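Local coordinates for protein chloride intracellular channel exc-4 (Caenorhabditis elegans, PDB 2YV9) that may insert into membranes to form chloride channels and is required to regulate lumen size in the growing excretory canal, at residues 17-22 against 55-60; 82-87 against 98-103; 44-49 against 191-196; 25-30 against 241-246. All blocks are in the same frame, centred on the assembly; numbering follows the deposited sequence. Where two conformers were deposited one is given.

Contact 1: 17-22 against 55-60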
# COMPACT_ATOMS: atom_id res chain seq x y z
N LYS A 17 -25.68 -7.59 2.45
CA LYS A 17 -24.64 -6.64 2.05
C LYS A 17 -23.27 -7.21 2.32
O LYS A 17 -23.08 -8.02 3.24
CB LYS A 17 -24.76 -5.28 2.74
CG LYS A 17 -25.01 -5.31 4.21
CD LYS A 17 -26.45 -4.92 4.52
CE LYS A 17 -26.57 -4.16 5.83
NZ LYS A 17 -27.99 -3.80 6.10
N PRO A 18 -22.30 -6.80 1.49
CA PRO A 18 -20.95 -7.34 1.63
C PRO A 18 -20.33 -7.14 3.01
O PRO A 18 -20.58 -6.11 3.67
CB PRO A 18 -20.16 -6.59 0.56
CG PRO A 18 -21.00 -5.42 0.17
CD PRO A 18 -22.41 -5.82 0.40
N LEU A 19 -19.55 -8.13 3.46
CA LEU A 19 -18.82 -8.07 4.70
C LEU A 19 -17.37 -7.81 4.34
O LEU A 19 -16.74 -8.64 3.66
CB LEU A 19 -18.91 -9.38 5.50
CG LEU A 19 -17.96 -9.49 6.71
CD1 LEU A 19 -18.28 -8.33 7.70
CD2 LEU A 19 -18.07 -10.86 7.37
N LEU A 20 -16.85 -6.66 4.78
CA LEU A 20 -15.46 -6.25 4.54
C LEU A 20 -14.76 -6.20 5.89
O LEU A 20 -15.25 -5.51 6.81
CB LEU A 20 -15.42 -4.88 3.88
CG LEU A 20 -16.18 -4.74 2.55
CD1 LEU A 20 -16.24 -3.28 2.04
CD2 LEU A 20 -15.60 -5.70 1.52
N GLU A 21 -13.68 -6.97 6.05
CA GLU A 21 -12.90 -6.97 7.28
C GLU A 21 -11.63 -6.18 6.98
O GLU A 21 -11.01 -6.37 5.94
CB GLU A 21 -12.60 -8.40 7.74
CG GLU A 21 -13.87 -9.26 7.81
CD GLU A 21 -13.59 -10.73 8.04
OE1 GLU A 21 -12.94 -11.06 9.05
OE2 GLU A 21 -14.06 -11.56 7.22
N LEU A 22 -11.32 -5.23 7.86
CA LEU A 22 -10.11 -4.44 7.76
C LEU A 22 -9.19 -4.78 8.91
O LEU A 22 -9.59 -4.73 10.07
CB LEU A 22 -10.47 -2.96 7.83
CG LEU A 22 -9.27 -2.04 7.62
CD1 LEU A 22 -8.79 -2.07 6.17
CD2 LEU A 22 -9.69 -0.64 8.00
N VAL A 55 -24.60 0.22 3.58
CA VAL A 55 -24.10 -0.29 2.31
C VAL A 55 -23.20 -1.53 2.53
O VAL A 55 -23.16 -2.43 1.67
CB VAL A 55 -23.33 0.84 1.54
CG1 VAL A 55 -22.42 0.30 0.45
CG2 VAL A 55 -24.31 1.88 0.96
N ALA A 56 -22.49 -1.59 3.64
CA ALA A 56 -21.60 -2.73 3.93
C ALA A 56 -21.65 -3.10 5.42
O ALA A 56 -21.94 -2.26 6.25
CB ALA A 56 -20.16 -2.40 3.51
N ARG A 57 -21.38 -4.37 5.72
CA ARG A 57 -21.01 -4.80 7.04
C ARG A 57 -19.48 -4.69 7.11
O ARG A 57 -18.76 -5.03 6.16
CB ARG A 57 -21.42 -6.23 7.31
CG ARG A 57 -22.92 -6.45 7.28
CD ARG A 57 -23.23 -7.93 7.41
NE ARG A 57 -22.99 -8.63 6.15
CZ ARG A 57 -22.53 -9.87 6.03
NH1 ARG A 57 -22.24 -10.60 7.10
NH2 ARG A 57 -22.37 -10.40 4.83
N VAL A 58 -18.99 -4.22 8.25
CA VAL A 58 -17.58 -3.97 8.42
C VAL A 58 -17.15 -4.42 9.81
O VAL A 58 -17.78 -4.08 10.81
CB VAL A 58 -17.26 -2.46 8.28
CG1 VAL A 58 -15.73 -2.16 8.40
CG2 VAL A 58 -17.83 -1.91 7.02
N GLU A 59 -16.04 -5.16 9.85
CA GLU A 59 -15.39 -5.51 11.09
C GLU A 59 -13.98 -4.97 11.00
O GLU A 59 -13.44 -4.87 9.91
CB GLU A 59 -15.38 -7.03 11.30
CG GLU A 59 -16.79 -7.62 11.46
CD GLU A 59 -16.78 -9.15 11.57
OE1 GLU A 59 -15.73 -9.77 11.28
OE2 GLU A 59 -17.83 -9.71 11.94
N VAL A 60 -13.41 -4.55 12.12
CA VAL A 60 -12.03 -4.13 12.17
C VAL A 60 -11.30 -4.93 13.24
O VAL A 60 -11.82 -5.08 14.35
CB VAL A 60 -11.89 -2.63 12.52
CG1 VAL A 60 -10.37 -2.24 12.58
CG2 VAL A 60 -12.61 -1.78 11.49
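Lys17 O, just ahead of strand 19-25, is the best-held polar atom of this contact, gripped by two donors of one side chain. Arg57 comes at it side-on, NE at 3.0 Å and NH2 at 2.9 Å from Lys17 O, in the guanidinium plane. A bend at chi3 (-77°) turns the head back over segment 17-22, so that Leu19 CB packs against one guanidinium face while Leu19 CD1 rests 3.8 Å from Arg57 CB. Arg57 NH2 also pairs with Glu86. An alanine in place of Arg57 would remove both bonds to Lys17 O, the salt bridge to Glu86 and the cover on Leu19, and would probably loosen the start of the strand pairing. Beyond it the backbones pair in parallel, Arg57 N to Pro18 O, Leu20 N to Arg57 O (2.9 Å, 171° at the hydrogen), Glu59 N to Leu20 O and Leu22 N to Glu59 O. Glu21 and Glu59 stand side by side on the Arg57 face, OE1 to OE1 3.8 Å, likely to favour a proton or counter-charge. The other face turns Leu20 and Leu22 onto Leu47 of helix 38-52, which links the two strands as a beta-alpha-beta unit, while strand 81-84 flanks strand 19-25.

Contact 2: 82-87 against 98-103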
# COMPACT_ATOMS: atom_id res chain seq x y z
N MET A 82 -7.64 -5.68 3.58
CA MET A 82 -9.08 -5.85 3.61
C MET A 82 -9.45 -7.20 3.03
O MET A 82 -8.90 -7.60 1.95
CB MET A 82 -9.79 -4.71 2.87
CG MET A 82 -11.30 -4.69 3.12
SD MET A 82 -12.06 -3.20 2.44
CE MET A 82 -11.95 -3.41 0.69
N ILE A 83 -10.32 -7.92 3.77
CA ILE A 83 -10.75 -9.26 3.40
C ILE A 83 -12.22 -9.26 3.07
O ILE A 83 -13.03 -8.64 3.80
CB ILE A 83 -10.57 -10.31 4.53
CG1 ILE A 83 -9.18 -10.20 5.14
CG2 ILE A 83 -10.76 -11.69 3.96
CD1 ILE A 83 -8.17 -10.31 4.19
N GLU A 84 -12.55 -9.88 1.94
CA GLU A 84 -13.99 -10.09 1.58
C GLU A 84 -14.18 -11.58 1.37
O GLU A 84 -14.15 -12.11 0.27
CB GLU A 84 -14.38 -9.29 0.36
CG GLU A 84 -15.89 -9.21 0.10
CD GLU A 84 -16.24 -8.12 -0.92
OE1 GLU A 84 -15.32 -7.46 -1.48
OE2 GLU A 84 -17.44 -7.94 -1.20
N GLU A 85 -14.34 -12.27 2.48
CA GLU A 85 -14.29 -13.72 2.51
C GLU A 85 -15.38 -14.36 1.64
O GLU A 85 -15.12 -15.35 0.97
CB GLU A 85 -14.42 -14.21 3.93
CG GLU A 85 -13.38 -15.17 4.26
CD GLU A 85 -13.49 -15.66 5.66
OE1 GLU A 85 -14.02 -14.95 6.53
OE2 GLU A 85 -13.03 -16.79 5.87
N GLU A 86 -16.56 -13.76 1.61
CA GLU A 86 -17.65 -14.36 0.86
C GLU A 86 -17.36 -14.38 -0.65
O GLU A 86 -17.92 -15.20 -1.36
CB GLU A 86 -19.00 -13.66 1.19
CG GLU A 86 -19.35 -13.74 2.67
CD GLU A 86 -20.67 -13.08 3.03
OE1 GLU A 86 -21.20 -12.25 2.26
OE2 GLU A 86 -21.17 -13.39 4.13
N LYS A 87 -16.50 -13.47 -1.14
CA LYS A 87 -16.02 -13.52 -2.54
C LYS A 87 -14.66 -14.22 -2.68
O LYS A 87 -14.09 -14.23 -3.75
CB LYS A 87 -15.88 -12.11 -3.09
CG LYS A 87 -17.15 -11.29 -3.04
CD LYS A 87 -16.95 -10.00 -3.80
CE LYS A 87 -18.27 -9.29 -4.02
NZ LYS A 87 -19.13 -10.03 -4.98
N GLU A 98 -8.70 0.57 -2.06
CA GLU A 98 -9.41 1.79 -2.51
C GLU A 98 -10.36 1.46 -3.66
O GLU A 98 -11.47 1.98 -3.71
CB GLU A 98 -8.46 2.85 -3.01
CG GLU A 98 -9.13 4.17 -3.29
CD GLU A 98 -8.12 5.18 -3.78
OE1 GLU A 98 -7.68 6.00 -2.97
OE2 GLU A 98 -7.67 5.12 -4.94
N GLY A 99 -9.88 0.62 -4.59
CA GLY A 99 -10.67 0.21 -5.78
C GLY A 99 -12.00 -0.41 -5.39
O GLY A 99 -13.06 -0.13 -5.97
N ARG A 100 -11.95 -1.28 -4.41
CA ARG A 100 -13.17 -1.98 -3.98
C ARG A 100 -14.13 -1.00 -3.28
O ARG A 100 -15.35 -1.02 -3.51
CB ARG A 100 -12.84 -3.17 -3.07
CG ARG A 100 -14.11 -3.94 -2.59
CD ARG A 100 -14.97 -4.46 -3.77
NE ARG A 100 -16.07 -5.25 -3.21
CZ ARG A 100 -17.33 -5.22 -3.64
NH1 ARG A 100 -17.69 -4.46 -4.66
NH2 ARG A 100 -18.25 -5.96 -3.01
N ILE A 101 -13.59 -0.11 -2.45
CA ILE A 101 -14.44 0.87 -1.74
C ILE A 101 -15.01 1.87 -2.75
O ILE A 101 -16.18 2.24 -2.65
CB ILE A 101 -13.67 1.56 -0.58
CG1 ILE A 101 -13.09 0.52 0.39
CG2 ILE A 101 -14.59 2.57 0.15
CD1 ILE A 101 -12.09 1.16 1.39
N PHE A 102 -14.21 2.28 -3.73
CA PHE A 102 -14.63 3.19 -4.80
C PHE A 102 -15.80 2.58 -5.57
O PHE A 102 -16.77 3.30 -5.91
CB PHE A 102 -13.46 3.40 -5.76
CG PHE A 102 -13.78 4.29 -6.94
CD1 PHE A 102 -13.40 5.61 -6.93
CD2 PHE A 102 -14.39 3.78 -8.07
CE1 PHE A 102 -13.65 6.45 -8.01
CE2 PHE A 102 -14.67 4.61 -9.14
CZ PHE A 102 -14.28 5.94 -9.11
N HIS A 103 -15.69 1.29 -5.86
CA HIS A 103 -16.71 0.57 -6.64
C HIS A 103 -18.01 0.60 -5.89
O HIS A 103 -19.06 0.98 -6.47
CB HIS A 103 -16.30 -0.89 -6.91
CG HIS A 103 -17.31 -1.63 -7.73
ND1 HIS A 103 -18.43 -2.21 -7.18
CD2 HIS A 103 -17.39 -1.83 -9.07
CE1 HIS A 103 -19.15 -2.76 -8.14
NE2 HIS A 103 -18.55 -2.54 -9.30
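Arg100, Met82 and Glu84 bury the most surface where strand 81-84 meets helix 94-107. Arg100 leaves the helix with CG anti to the backbone N (chi1 180°) and bends at chi2, which carries its guanidinium across to the Glu84 carboxylate. The two flat groups are nearly coplanar, 11° apart, and pair side-on: Arg100 NE lies 2.9 Å from Glu84 OE1, and Arg100 NH2 lies 2.8 Å from Glu84 OE2. The salt bridge is bidentate, one nitrogen to each oxygen, and both oxygens use their syn lone pairs; the pairing fixes the rotation of both heads. Glu84 OE1 has a second hydrogen-bond partner, Tyr91 OH of strand 89-91, which further holds the carboxylate in place. This is the sheet-to-helix packing of a thioredoxin-like N-terminal domain within a GST fold, the strand direction and the helix axis standing 56° apart. Deeper in the interface, Met82 runs extended from the strand until chi3 turns its methyl toward the helix. Met82 CE then touches the aliphatic root of the arginine, 3.9 Å from Arg100 CB, and also meets Ile101 CG1 at 4.1 Å. Ile101 continues the apolar layer onto Phe43 and Leu50 of helix 38-52. On the more exposed side, Lys87 lays its CE 3.5 Å from Arg100 NH2, while its NZ stays 4.6 Å from the same nitrogen, two like charges that probably repel mildly.

Contact 3: 44-49 against 191-196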
# COMPACT_ATOMS: atom_id res chain seq x y z
N TRP A 44 -10.42 2.99 7.06
CA TRP A 44 -11.43 2.76 8.09
C TRP A 44 -12.47 3.87 8.00
O TRP A 44 -13.69 3.57 7.97
CB TRP A 44 -10.80 2.69 9.46
CG TRP A 44 -11.68 2.23 10.62
CD1 TRP A 44 -13.06 2.13 10.68
CD2 TRP A 44 -11.19 1.88 11.91
NE1 TRP A 44 -13.43 1.67 11.94
CE2 TRP A 44 -12.29 1.50 12.70
CE3 TRP A 44 -9.90 1.79 12.45
CZ2 TRP A 44 -12.15 1.13 14.03
CZ3 TRP A 44 -9.75 1.37 13.75
CH2 TRP A 44 -10.87 1.06 14.54
N MET A 45 -12.02 5.13 7.85
CA MET A 45 -13.03 6.18 7.69
C MET A 45 -13.95 5.94 6.48
O MET A 45 -15.19 6.12 6.55
CB MET A 45 -12.38 7.55 7.53
CG MET A 45 -11.70 8.04 8.80
SD MET A 45 -10.96 9.66 8.83
CE MET A 45 -12.35 10.67 8.38
N GLU A 46 -13.37 5.53 5.37
CA GLU A 46 -14.18 5.23 4.18
C GLU A 46 -15.16 4.07 4.44
O GLU A 46 -16.36 4.11 4.09
CB GLU A 46 -13.26 4.96 3.01
CG GLU A 46 -12.48 6.20 2.54
CD GLU A 46 -11.44 5.91 1.47
OE1 GLU A 46 -11.33 4.74 1.04
OE2 GLU A 46 -10.76 6.86 1.08
N LEU A 47 -14.65 2.98 5.00
CA LEU A 47 -15.54 1.87 5.38
C LEU A 47 -16.66 2.30 6.33
O LEU A 47 -17.80 1.84 6.18
CB LEU A 47 -14.75 0.72 5.96
CG LEU A 47 -13.93 0.03 4.85
CD1 LEU A 47 -12.92 -0.99 5.48
CD2 LEU A 47 -14.73 -0.69 3.83
N TYR A 48 -16.36 3.17 7.28
CA TYR A 48 -17.36 3.66 8.23
C TYR A 48 -18.45 4.43 7.49
O TYR A 48 -19.64 4.29 7.79
CB TYR A 48 -16.76 4.54 9.35
CG TYR A 48 -17.67 4.60 10.55
CD1 TYR A 48 -17.48 3.76 11.65
CD2 TYR A 48 -18.74 5.48 10.58
CE1 TYR A 48 -18.34 3.79 12.72
CE2 TYR A 48 -19.61 5.51 11.66
CZ TYR A 48 -19.41 4.67 12.72
OH TYR A 48 -20.28 4.72 13.83
N ALA A 49 -18.06 5.24 6.51
CA ALA A 49 -19.05 5.97 5.70
C ALA A 49 -20.07 5.00 5.11
O ALA A 49 -21.29 5.24 5.13
CB ALA A 49 -18.39 6.78 4.56
N TYR A 191 -10.39 12.75 0.57
CA TYR A 191 -9.45 13.77 1.01
C TYR A 191 -9.58 14.09 2.49
O TYR A 191 -8.57 14.34 3.15
CB TYR A 191 -9.55 14.99 0.15
CG TYR A 191 -9.21 14.69 -1.29
CD1 TYR A 191 -7.97 14.22 -1.64
CD2 TYR A 191 -10.14 14.93 -2.31
CE1 TYR A 191 -7.63 13.97 -2.96
CE2 TYR A 191 -9.83 14.64 -3.63
CZ TYR A 191 -8.55 14.19 -3.96
OH TYR A 191 -8.16 13.92 -5.26
N ASP A 192 -10.80 14.07 3.05
CA ASP A 192 -10.99 14.19 4.50
C ASP A 192 -10.41 13.01 5.22
O ASP A 192 -9.89 13.15 6.35
CB ASP A 192 -12.44 14.27 4.80
CG ASP A 192 -13.08 15.45 4.05
OD1 ASP A 192 -12.65 16.60 4.25
OD2 ASP A 192 -13.97 15.21 3.18
N CYS A 193 -10.52 11.85 4.58
CA CYS A 193 -10.05 10.61 5.17
C CYS A 193 -8.50 10.63 5.27
O CYS A 193 -7.92 9.90 6.08
CB CYS A 193 -10.55 9.44 4.44
SG CYS A 193 -12.37 9.29 4.54
N GLU A 194 -7.85 11.53 4.49
CA GLU A 194 -6.40 11.73 4.52
C GLU A 194 -5.99 12.94 5.39
O GLU A 194 -5.09 12.86 6.23
CB GLU A 194 -5.88 11.90 3.11
CG GLU A 194 -6.15 10.63 2.30
CD GLU A 194 -6.07 10.81 0.80
OE1 GLU A 194 -5.75 11.93 0.33
OE2 GLU A 194 -6.26 9.78 0.10
N LEU A 195 -6.66 14.06 5.19
CA LEU A 195 -6.28 15.30 5.93
C LEU A 195 -6.68 15.27 7.39
O LEU A 195 -5.95 15.77 8.21
CB LEU A 195 -6.99 16.51 5.26
CG LEU A 195 -6.59 17.87 5.80
CD1 LEU A 195 -5.05 18.05 5.72
CD2 LEU A 195 -7.35 18.99 5.01
N MET A 196 -7.87 14.77 7.75
CA MET A 196 -8.28 14.93 9.13
C MET A 196 -7.33 14.10 10.04
O MET A 196 -6.81 14.62 11.03
CB MET A 196 -9.75 14.57 9.34
CG MET A 196 -10.69 15.58 8.71
SD MET A 196 -12.42 14.98 8.86
CE MET A 196 -13.28 16.59 8.71
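Asp192 enters through its backbone: its carbonyl O lies 4.0 Å from Met45 CE, while its carboxylate turns from the contact to bond with Tyr224 OH, Leu183 N and Thr189 N. Cys193, next along the helix, is the centre of the meeting. Its SG, anti to the carbonyl carbon (chi1 -64°), points at helix 38-52 and sits 3.5 Å from Met45 CB and 3.7 Å from Glu46 CG, so the thiol is set against the bases of two consecutive side chains. The Met45 chain passes alongside, its SD 3.9 Å from Cys193 CA, and a turn at chi3 (57°) sets its methyl against the same backbone. Glu194 points away; its nearer acid neighbour is Glu42 of helix 38-52, with Glu46 OE2 5.5 Å from Glu194 OE2, and the shared negative field might raise the proton affinity of these acids. One turn on from Asp192, Met196 brings its SD to 4.3 Å from Met45 CE before its end leads off toward helix 219-228. An alanine in place of Met45 would lose the thioether that covers Cys193 and reaches Met196, and would probably weaken the packing of these helices. The axes run 137° apart, and this crossing joins the N-terminal domain to the all-helical C-terminal one of the GST fold. With no hydrogen bond between the two segments, their attachment rests on non-directional van der Waals contacts of sulfur, methylene and methyl groups, partly with backbone.

Contact 4: 25-30 against 241-246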
# COMPACT_ATOMS: atom_id res chain seq x y z
N LYS A 25 -2.81 -1.98 11.73
CA LYS A 25 -1.65 -2.09 12.58
C LYS A 25 -2.00 -1.74 14.03
O LYS A 25 -2.58 -0.70 14.29
CB LYS A 25 -0.56 -1.14 12.08
CG LYS A 25 0.73 -1.27 12.89
CD LYS A 25 1.74 -0.13 12.69
CE LYS A 25 2.84 -0.23 13.77
NZ LYS A 25 2.33 0.05 15.20
N ALA A 26 -1.65 -2.63 14.97
CA ALA A 26 -1.90 -2.40 16.39
C ALA A 26 -0.88 -1.44 17.00
O ALA A 26 0.27 -1.32 16.54
CB ALA A 26 -1.83 -3.77 17.16
N SER A 27 -1.27 -0.86 18.13
CA SER A 27 -0.36 -0.11 18.96
C SER A 27 0.81 -0.99 19.38
O SER A 27 0.61 -2.14 19.71
CB SER A 27 -1.07 0.32 20.23
OG SER A 27 -0.13 0.73 21.21
N GLY A 28 2.02 -0.44 19.38
CA GLY A 28 3.18 -1.17 19.90
C GLY A 28 3.26 -1.12 21.43
O GLY A 28 4.21 -1.69 22.02
N ILE A 29 2.32 -0.48 22.09
CA ILE A 29 2.34 -0.44 23.59
C ILE A 29 1.43 -1.56 24.07
O ILE A 29 1.82 -2.39 24.91
CB ILE A 29 1.83 0.94 24.15
CG1 ILE A 29 2.75 2.09 23.75
CG2 ILE A 29 1.70 0.93 25.68
CD1 ILE A 29 2.19 3.46 24.16
N ASP A 30 0.20 -1.56 23.56
CA ASP A 30 -0.80 -2.59 23.86
C ASP A 30 -1.46 -3.03 22.56
O ASP A 30 -2.23 -2.29 21.97
CB ASP A 30 -1.84 -2.05 24.78
CG ASP A 30 -2.90 -3.09 25.17
OD1 ASP A 30 -2.97 -4.17 24.56
OD2 ASP A 30 -3.67 -2.78 26.10
N ASP A 241 -4.21 9.18 22.04
CA ASP A 241 -3.09 10.08 22.05
C ASP A 241 -1.75 9.34 22.23
O ASP A 241 -0.75 9.61 21.54
CB ASP A 241 -3.17 11.08 23.20
CG ASP A 241 -4.47 11.88 23.24
OD1 ASP A 241 -5.17 12.06 22.19
OD2 ASP A 241 -4.76 12.34 24.36
N GLN A 242 -1.74 8.41 23.18
CA GLN A 242 -0.50 7.72 23.53
C GLN A 242 0.01 6.85 22.40
O GLN A 242 1.23 6.71 22.23
CB GLN A 242 -0.71 6.84 24.75
CG GLN A 242 -0.96 7.62 26.04
CD GLN A 242 -2.32 8.24 26.11
OE1 GLN A 242 -3.28 7.80 25.47
NE2 GLN A 242 -2.44 9.25 26.95
N ASP A 243 -0.92 6.30 21.61
CA ASP A 243 -0.55 5.47 20.49
C ASP A 243 -0.08 6.30 19.28
O ASP A 243 0.73 5.85 18.49
CB ASP A 243 -1.66 4.48 20.13
CG ASP A 243 -1.99 3.59 21.28
OD1 ASP A 243 -0.95 3.14 21.86
OD2 ASP A 243 -3.18 3.46 21.66
N ILE A 244 -0.59 7.54 19.15
CA ILE A 244 -0.09 8.40 18.12
C ILE A 244 1.37 8.79 18.47
O ILE A 244 2.26 8.71 17.64
CB ILE A 244 -0.95 9.69 17.97
CG1 ILE A 244 -2.37 9.32 17.49
CG2 ILE A 244 -0.27 10.65 16.96
CD1 ILE A 244 -3.43 10.49 17.56
N ILE A 245 1.57 9.21 19.73
CA ILE A 245 2.91 9.60 20.21
C ILE A 245 3.87 8.44 20.04
O ILE A 245 4.96 8.58 19.46
CB ILE A 245 2.85 10.09 21.65
CG1 ILE A 245 2.07 11.40 21.77
CG2 ILE A 245 4.26 10.31 22.18
CD1 ILE A 245 1.41 11.57 23.14
N HIS A 246 3.45 7.24 20.46
CA HIS A 246 4.33 6.08 20.38
C HIS A 246 4.70 5.68 18.96
O HIS A 246 5.82 5.30 18.70
CB HIS A 246 3.68 4.92 21.09
CG HIS A 246 4.63 3.79 21.35
ND1 HIS A 246 4.69 2.67 20.55
CD2 HIS A 246 5.58 3.63 22.30
CE1 HIS A 246 5.63 1.86 21.01
NE2 HIS A 246 6.19 2.42 22.07
O HOH W 1 2.99 2.00 18.51
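An isoleucine methylene lies squarely over the face of a histidine ring. Ile29 CG1 sits over the centre of the His246 ring, 3.5 Å from its centroid and only 14° off the normal, a CH-pi contact. The isoleucine holds CG1 anti to its carbonyl carbon, and its CD1 continues past the ring to 3.7 Å from His246 CB. The histidine, its CG anti to the backbone N (chi1 -166°), extends from helix 241-251 to meet it. In the plane of the same ring, a water lies 2.7 Å from His246 ND1 and accepts from Gly28 N, so the ring is fixed both by its face and at its edge. Gly28 itself packs close by, its C 3.8 Å from His246 CE1, and a side chain at this position would come very near that carbon.

In the direct polar tie, Ser27 OG donates to Asp243 OD1 across 2.6 Å, a short bond that meets the carboxylate from above its plane. The same hydroxyl oxygen also accepts from Ile29 N at 2.9 Å and from Asp30 N at 3.3 Å, so three bonds grip it and one side chain braces the bend of the loop. The second oxygen, Asp243 OD2, forms a salt bridge with Arg33, which would probably keep the aspartate ionised. Lys25, at the start of the segment, pairs with Glu250. Such a serine, accepting from the backbone nitrogens two and three residues on, makes an ST turn and ST motif, here in the loop between strand 19-25 and helix 38-52 and docked on a helix of the C-terminal part.

Contacts 1 and 2 lie about 9 Å apart between centres; contact 1 lies within the mixed sheet of the thioredoxin-like domain and contact 2 packs a helix on it, through neighbouring strands 19-25 and 81-84. Contact 3, about 15 Å from contact 1 and 16 Å from contact 2 between centres, ties helix 38-52 under that sheet to helix 190-210. Contact 4 is about 20 Å from contact 3 between centres. Along the chain contact 1 closes before contact 2 opens; contact 2 falls within the span of contact 3, and contact 3 within that of contact 4, while contact 1 alternates with both. Contacts 3 and 4 dock the N-terminal domain on the helical part, an interface the proposed membrane-inserting rearrangement would probably disturb.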